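Tyrosine specific protein phosphatase (PDB 4AZ1) probably removes phosphate groups from phosphotyrosine residues of proteins in the parasite Trypanosoma cruzi. Local coordinates at residues W194-P200 with R273-V279; K89-A95 with P221-S227. All coordinates share one frame; numbering follows the deposited sequence.

Contact 1 (W194-P200 with R273-V279); sequences WPDHGIP and RMEQYFV. With EDO (1,2-ethanediol), chain C.
Arg273 reaches across to Asp196 and His197. Its CB already heads for the 194-200 loop, and the chain runs on nearly straight (chi2 -166°), which carries CD to 3.8 Å from Asp196 OD1. The next atom, NE, donates to Asp196 OD1 at 2.8 Å along an almost linear bond (167°), and NH2 donates to Asp196 OD2 at 2.9 Å. In this side-on, two-nitrogen salt bridge each oxygen is met on its syn side but from out of the carboxylate plane, though both lie close to the guanidinium plane; Lys129 gives OD2 a second ionic partner. Over one guanidinium face lies the His197 ring, its NE2 3.2 Å from Arg273 CZ and the planes 20° apart; NH1 is also near NE2, in stacking contact and not hydrogen-bonded. The loop is the family's WPD loop, with a type II turn at Pro195-Gly198, and Arg273 is the N-cap of helix 274-288. Trp194 NE1 ties back to Gly198 O at 2.8 Å. Water 1 joins Asp196 OD1 to Gln276 NE2, and water 2 links Gly198 O to Glu275 OE2. Val279 points its CG2 methyl at Pro200 CD, 3.7 Å away, and also approaches Trp194 CZ2 and Ile199 CG2.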
loop_
_atom_site.group_PDB
_atom_site.type_symbol
_atom_site.label_atom_id
_atom_site.label_comp_id
_atom_site.label_asym_id
_atom_site.label_seq_id
_atom_site.Cartn_x
_atom_site.Cartn_y
_atom_site.Cartn_z
ATOM N N TRP A 194 3.712 -25.507 -0.160
ATOM C CA TRP A 194 5.159 -25.624 -0.255
ATOM C C TRP A 194 5.830 -24.571 0.649
ATOM O O TRP A 194 6.048 -23.428 0.239
ATOM C CB TRP A 194 5.590 -25.457 -1.716
ATOM C CG TRP A 194 7.069 -25.545 -1.916
ATOM C CD1 TRP A 194 7.991 -25.998 -1.017
ATOM C CD2 TRP A 194 7.804 -25.173 -3.090
ATOM N NE1 TRP A 194 9.244 -25.943 -1.559
ATOM C CE2 TRP A 194 9.163 -25.435 -2.827
ATOM C CE3 TRP A 194 7.444 -24.650 -4.335
ATOM C CZ2 TRP A 194 10.165 -25.189 -3.761
ATOM C CZ3 TRP A 194 8.444 -24.402 -5.264
ATOM C CH2 TRP A 194 9.784 -24.675 -4.971
ATOM N N PRO A 195 6.163 -24.956 1.889
ATOM C CA PRO A 195 6.725 -23.956 2.807
ATOM C C PRO A 195 8.194 -23.656 2.478
ATOM O O PRO A 195 8.907 -24.539 1.973
ATOM C CB PRO A 195 6.625 -24.648 4.176
ATOM C CG PRO A 195 6.813 -26.127 3.840
ATOM C CD PRO A 195 6.161 -26.318 2.462
ATOM N N ASP A 196 8.637 -22.428 2.739
ATOM C CA ASP A 196 10.061 -22.110 2.618
ATOM C C ASP A 196 10.883 -23.115 3.431
ATOM O O ASP A 196 10.426 -23.581 4.473
ATOM C CB ASP A 196 10.337 -20.696 3.122
ATOM C CG ASP A 196 11.669 -20.166 2.649
ATOM O OD1 ASP A 196 12.318 -20.834 1.798
ATOM O OD2 ASP A 196 12.052 -19.073 3.109
ATOM N N HIS A 197 12.072 -23.462 2.927
ATOM C CA HIS A 197 12.965 -24.474 3.539
ATOM C C HIS A 197 12.461 -25.909 3.404
ATOM O O HIS A 197 13.081 -26.821 3.944
ATOM C CB HIS A 197 13.262 -24.193 5.027
ATOM C CG HIS A 197 13.954 -22.887 5.278
ATOM N ND1 HIS A 197 13.268 -21.731 5.599
ATOM C CD2 HIS A 197 15.264 -22.555 5.278
ATOM C CE1 HIS A 197 14.128 -20.746 5.777
ATOM N NE2 HIS A 197 15.348 -21.217 5.587
ATOM N N GLY A 198 11.340 -26.111 2.713
ATOM C CA GLY A 198 10.837 -27.459 2.477
ATOM C C GLY A 198 10.710 -27.746 0.985
ATOM O O GLY A 198 11.251 -27.003 0.162
ATOM N N ILE A 199 9.998 -28.818 0.637
ATOM C CA ILE A 199 9.681 -29.142 -0.759
ATOM C C ILE A 199 8.155 -29.281 -0.941
ATOM O O ILE A 199 7.421 -29.408 0.047
ATOM C CB ILE A 199 10.376 -30.438 -1.190
ATOM C CG1 ILE A 199 9.875 -31.602 -0.344
ATOM C CG2 ILE A 199 11.903 -30.299 -1.065
ATOM C CD1 ILE A 199 10.390 -32.958 -0.819
ATOM N N PRO A 200 7.668 -29.230 -2.194
ATOM C CA PRO A 200 6.210 -29.336 -2.357
ATOM C C PRO A 200 5.644 -30.634 -1.800
ATOM O O PRO A 200 6.261 -31.703 -1.935
ATOM C CB PRO A 200 6.026 -29.282 -3.873
ATOM C CG PRO A 200 7.159 -28.406 -4.335
ATOM C CD PRO A 200 8.327 -28.809 -3.448
ATOM N N ARG A 273 17.869 -21.815 -2.419
ATOM C CA ARG A 273 18.218 -22.923 -1.525
ATOM C C ARG A 273 18.430 -24.188 -2.313
ATOM O O ARG A 273 17.819 -24.373 -3.366
ATOM C CB ARG A 273 17.108 -23.157 -0.479
ATOM C CG ARG A 273 16.715 -21.894 0.269
ATOM C CD ARG A 273 15.874 -22.202 1.517
ATOM N NE ARG A 273 15.124 -21.024 1.967
ATOM C CZ ARG A 273 15.666 -19.994 2.625
ATOM N NH1 ARG A 273 16.973 -19.981 2.887
ATOM N NH2 ARG A 273 14.909 -18.967 3.013
ATOM N N MET A 274 19.285 -25.062 -1.789
ATOM C CA MET A 274 19.668 -26.279 -2.497
ATOM C C MET A 274 18.436 -27.119 -2.857
ATOM O O MET A 274 18.304 -27.609 -3.987
ATOM C CB MET A 274 20.668 -27.082 -1.653
ATOM C CG MET A 274 21.215 -28.341 -2.326
ATOM S SD MET A 274 20.088 -29.757 -2.159
ATOM C CE MET A 274 20.482 -30.289 -0.486
ATOM N N GLU A 275 17.523 -27.279 -1.904
ATOM C CA GLU A 275 16.368 -28.141 -2.141
ATOM C C GLU A 275 15.434 -27.513 -3.161
ATOM O O GLU A 275 14.683 -28.227 -3.820
ATOM C CB GLU A 275 15.621 -28.486 -0.841
ATOM C CG GLU A 275 14.878 -27.328 -0.234
ATOM C CD GLU A 275 15.771 -26.425 0.595
ATOM O OE1 GLU A 275 17.006 -26.669 0.649
ATOM O OE2 GLU A 275 15.225 -25.474 1.199
ATOM N N GLN A 276 15.497 -26.191 -3.328
ATOM C CA GLN A 276 14.668 -25.554 -4.356
ATOM C C GLN A 276 15.213 -25.875 -5.753
ATOM O O GLN A 276 14.448 -26.028 -6.691
ATOM C CB GLN A 276 14.565 -24.033 -4.131
ATOM C CG GLN A 276 13.672 -23.656 -2.923
ATOM C CD GLN A 276 13.968 -22.253 -2.413
ATOM O OE1 GLN A 276 14.851 -21.573 -2.948
ATOM N NE2 GLN A 276 13.251 -21.821 -1.366
ATOM N N TYR A 277 16.533 -25.979 -5.875
ATOM C CA TYR A 277 17.167 -26.349 -7.140
ATOM C C TYR A 277 16.867 -27.824 -7.430
ATOM O O TYR A 277 16.562 -28.225 -8.570
ATOM C CB TYR A 277 18.685 -26.098 -7.035
ATOM C CG TYR A 277 19.482 -26.431 -8.286
ATOM C CD1 TYR A 277 19.383 -25.644 -9.437
ATOM C CD2 TYR A 277 20.353 -27.511 -8.305
ATOM C CE1 TYR A 277 20.125 -25.946 -10.588
ATOM C CE2 TYR A 277 21.099 -27.824 -9.449
ATOM C CZ TYR A 277 20.980 -27.029 -10.582
ATOM O OH TYR A 277 21.722 -27.327 -11.712
ATOM N N PHE A 278 16.939 -28.629 -6.378
ATOM C CA PHE A 278 16.567 -30.035 -6.468
ATOM C C PHE A 278 15.145 -30.216 -7.022
ATOM O O PHE A 278 14.921 -31.074 -7.885
ATOM C CB PHE A 278 16.686 -30.677 -5.095
ATOM C CG PHE A 278 17.230 -32.060 -5.139
ATOM C CD1 PHE A 278 16.757 -32.974 -6.083
ATOM C CD2 PHE A 278 18.230 -32.453 -4.259
ATOM C CE1 PHE A 278 17.270 -34.271 -6.134
ATOM C CE2 PHE A 278 18.756 -33.749 -4.305
ATOM C CZ PHE A 278 18.273 -34.659 -5.244
ATOM N N VAL A 279 14.197 -29.396 -6.561
ATOM C CA VAL A 279 12.802 -29.528 -7.016
ATOM C C VAL A 279 12.672 -29.453 -8.554
ATOM O O VAL A 279 11.838 -30.148 -9.139
ATOM C CB VAL A 279 11.839 -28.531 -6.293
ATOM C CG1 VAL A 279 10.406 -28.637 -6.857
ATOM C CG2 VAL A 279 11.801 -28.814 -4.796
HETATM C C1 EDO C . 8.541 -32.583 -5.102
HETATM O O1 EDO C . 8.096 -33.344 -3.971
HETATM C C2 EDO C . 7.486 -32.706 -6.189
HETATM O O2 EDO C . 7.854 -31.885 -7.298
HETATM O O HOH W 1 13.314 -19.129 -0.282
HETATM O O HOH W 2 12.596 -24.568 0.324
#

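Contact 2 (K89-A95 with P221-S227); sequences KFVACQA and PVVVHCS. With FMT (formic acid), chain H; FMT (formic acid), chain D.
Phe90 and Val222 lie side by side and point the same way, as the parallel pairing of the two residues places them, with Phe90 CD2 3.7 Å from Val222 CB. The ring also reaches Val224, CD2 to CG2 at 3.9 Å, meeting both valines obliquely. With Ala92 they lie on one face of the sheet; helix 232-247 packs there, its Tyr240 ring edge-to-face with Phe90. Val91, Cys93, Val223 and His225 lie on the other. Val91 runs alongside Pro221, CG2 to CB at 3.8 Å, and Cys93 SG touches Val223 CG1 at 3.9 Å; Phe104 of helix 101-110 packs on Cys93 and Val223.

Between the faces, the strands run 22° from parallel and are laced by alternating backbone bonds. Val91 and Val222 each donate and accept across the pair, and the bond from Val224 N to Val91 O is 2.8 Å long and practically straight (178°).

Beyond the strands the pairing changes. Ala95 N donates to Ser227 O at 2.9 Å, while Ala95 CB lies against Cys226 O and the His225 ring. With CG between its backbone N and carbonyl carbon (chi1 71°), His225 brings ND1 to Cys226 O at 3.1 Å, on an in-plane lone pair; NE2 bonds Tyr133 OH. Both ring nitrogens are thus engaged and the ring's rotation is fixed. A formic acid molecule, probably from the crystallisation liquor, accepts through O1 from Ser227 N at 3.1 Å and is also bonded by Ala228 N and Arg232 NH2, consistent with a site suited to an anion.

Strand 222-225 runs into the CX5R signature, Cys226 to Arg232, which is the P-loop of the protein tyrosine phosphatases and in this family cradles the substrate phosphate.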
loop_
_atom_site.group_PDB
_atom_site.type_symbol
_atom_site.label_atom_id
_atom_site.label_comp_id
_atom_site.label_asym_id
_atom_site.label_seq_id
_atom_site.Cartn_x
_atom_site.Cartn_y
_atom_site.Cartn_z
ATOM N N LYS A 89 7.235 -14.821 -20.671
ATOM C CA LYS A 89 8.192 -14.101 -19.845
ATOM C C LYS A 89 7.570 -14.007 -18.469
ATOM O O LYS A 89 6.355 -14.199 -18.308
ATOM C CB LYS A 89 8.426 -12.682 -20.372
ATOM C CG LYS A 89 8.939 -12.603 -21.793
ATOM C CD LYS A 89 9.510 -11.216 -22.067
ATOM C CE LYS A 89 9.975 -11.078 -23.515
ATOM N NZ LYS A 89 10.794 -9.843 -23.732
ATOM N N PHE A 90 8.396 -13.699 -17.476
ATOM C CA PHE A 90 7.926 -13.674 -16.108
ATOM C C PHE A 90 8.404 -12.410 -15.427
ATOM O O PHE A 90 9.419 -11.830 -15.821
ATOM C CB PHE A 90 8.439 -14.914 -15.379
ATOM C CG PHE A 90 7.870 -16.190 -15.923
ATOM C CD1 PHE A 90 8.483 -16.845 -16.992
ATOM C CD2 PHE A 90 6.688 -16.715 -15.399
ATOM C CE1 PHE A 90 7.938 -18.018 -17.511
ATOM C CE2 PHE A 90 6.136 -17.888 -15.913
ATOM C CZ PHE A 90 6.764 -18.541 -16.972
ATOM N N VAL A 91 7.652 -11.966 -14.428
ATOM C CA VAL A 91 8.157 -10.962 -13.511
ATOM C C VAL A 91 8.383 -11.647 -12.175
ATOM O O VAL A 91 7.430 -12.034 -11.488
ATOM C CB VAL A 91 7.194 -9.767 -13.361
ATOM C CG1 VAL A 91 7.743 -8.782 -12.352
ATOM C CG2 VAL A 91 7.006 -9.071 -14.711
ATOM N N ALA A 92 9.651 -11.840 -11.826
ATOM C CA ALA A 92 9.982 -12.428 -10.532
ATOM C C ALA A 92 10.143 -11.277 -9.549
ATOM O O ALA A 92 10.965 -10.389 -9.768
ATOM C CB ALA A 92 11.281 -13.254 -10.619
ATOM N N CYS A 93 9.375 -11.273 -8.463
ATOM C CA CYS A 93 9.463 -10.147 -7.540
ATOM C C CYS A 93 9.177 -10.580 -6.131
ATOM O O CYS A 93 8.738 -11.708 -5.903
ATOM C CB CYS A 93 8.500 -9.027 -7.962
ATOM S SG CYS A 93 6.768 -9.546 -7.976
ATOM N N GLN A 94 9.457 -9.698 -5.178
ATOM C CA GLN A 94 9.203 -9.998 -3.767
ATOM C C GLN A 94 7.707 -9.864 -3.515
ATOM O O GLN A 94 6.960 -9.348 -4.372
ATOM C CB GLN A 94 9.941 -8.985 -2.877
ATOM C CG GLN A 94 9.381 -7.568 -3.057
ATOM C CD GLN A 94 9.989 -6.533 -2.117
ATOM O OE1 GLN A 94 10.972 -6.792 -1.417
ATOM N NE2 GLN A 94 9.400 -5.345 -2.107
ATOM N N ALA A 95 7.255 -10.352 -2.366
ATOM C CA ALA A 95 5.916 -10.021 -1.879
ATOM C C ALA A 95 6.008 -8.557 -1.431
ATOM O O ALA A 95 6.813 -8.225 -0.549
ATOM C CB ALA A 95 5.526 -10.939 -0.689
ATOM N N PRO A 221 3.743 -10.504 -19.294
ATOM C CA PRO A 221 4.498 -11.442 -18.459
ATOM C C PRO A 221 3.630 -11.956 -17.313
ATOM O O PRO A 221 2.703 -11.264 -16.866
ATOM C CB PRO A 221 5.626 -10.581 -17.880
ATOM C CG PRO A 221 5.481 -9.208 -18.499
ATOM C CD PRO A 221 4.097 -9.099 -19.022
ATOM N N VAL A 222 3.922 -13.165 -16.851
ATOM C CA VAL A 222 3.279 -13.705 -15.660
ATOM C C VAL A 222 4.044 -13.238 -14.420
ATOM O O VAL A 222 5.261 -13.414 -14.340
ATOM C CB VAL A 222 3.295 -15.236 -15.681
ATOM C CG1 VAL A 222 2.823 -15.786 -14.339
ATOM C CG2 VAL A 222 2.440 -15.753 -16.839
ATOM N N VAL A 223 3.350 -12.638 -13.458
ATOM C CA VAL A 223 4.005 -12.222 -12.220
ATOM C C VAL A 223 4.088 -13.393 -11.235
ATOM O O VAL A 223 3.086 -14.064 -10.977
ATOM C CB VAL A 223 3.286 -11.032 -11.558
ATOM C CG1 VAL A 223 3.822 -10.792 -10.130
ATOM C CG2 VAL A 223 3.439 -9.771 -12.409
ATOM N N VAL A 224 5.282 -13.639 -10.692
ATOM C CA VAL A 224 5.485 -14.707 -9.708
ATOM C C VAL A 224 6.220 -14.172 -8.478
ATOM O O VAL A 224 7.275 -13.552 -8.610
ATOM C CB VAL A 224 6.326 -15.855 -10.304
ATOM C CG1 VAL A 224 6.384 -17.032 -9.332
ATOM C CG2 VAL A 224 5.759 -16.287 -11.632
ATOM N N HIS A 225 5.675 -14.401 -7.286
ATOM C CA HIS A 225 6.391 -13.975 -6.086
ATOM C C HIS A 225 6.263 -14.990 -4.972
ATOM O O HIS A 225 5.276 -15.712 -4.897
ATOM C CB HIS A 225 5.916 -12.595 -5.594
ATOM C CG HIS A 225 4.548 -12.596 -4.997
ATOM N ND1 HIS A 225 4.325 -12.692 -3.640
ATOM C CD2 HIS A 225 3.321 -12.483 -5.575
ATOM C CE1 HIS A 225 3.023 -12.634 -3.402
ATOM N NE2 HIS A 225 2.394 -12.518 -4.560
ATOM N N CYS A 226 7.291 -15.061 -4.131
ATOM C CA CYS A 226 7.196 -15.776 -2.867
ATOM C C CYS A 226 7.350 -14.717 -1.793
ATOM O O CYS A 226 6.581 -13.756 -1.795
ATOM C CB CYS A 226 8.246 -16.878 -2.762
ATOM S SG CYS A 226 9.895 -16.436 -3.339
ATOM N N SER A 227 8.331 -14.837 -0.895
ATOM C CA SER A 227 8.601 -13.708 0.018
ATOM C C SER A 227 9.629 -12.724 -0.546
ATOM O O SER A 227 9.317 -11.544 -0.745
ATOM C CB SER A 227 8.987 -14.167 1.433
ATOM O OG SER A 227 9.106 -13.041 2.324
HETATM C C FMT H . 6.996 -5.845 -4.834
HETATM O O1 FMT H . 7.980 -5.103 -4.698
HETATM O O2 FMT H . 6.911 -6.791 -5.633
HETATM C C FMT D . 11.099 -16.772 0.645
HETATM O O1 FMT D . 9.912 -17.058 0.473
HETATM O O2 FMT D . 11.630 -15.767 0.163
#

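How the contacts relate
Contact 2 lies in the core, its centre about 4 Å from the chain's centre, whereas contact 1, 13 Å out, is partly buried and includes the exposed His197. Their centres are about 17 Å apart and they do not touch, but helix 232-247 packs on both: Thr235 meets Trp194 and Val279, and Ile237 meets Phe90. Chemistry follows place. In contact 2, backbone bonds and apolar side chains unite neighbouring strands; in contact 1, a salt bridge, a flat stack and waters join loop to helix beside an apolar patch on Val279. Lys129 bridges Asp196 by its amine and bonds Ser227 OG by its backbone carbonyl; Arg232 bonds Trp194 O and the P-loop formic acid, consistent with one shared active-site region.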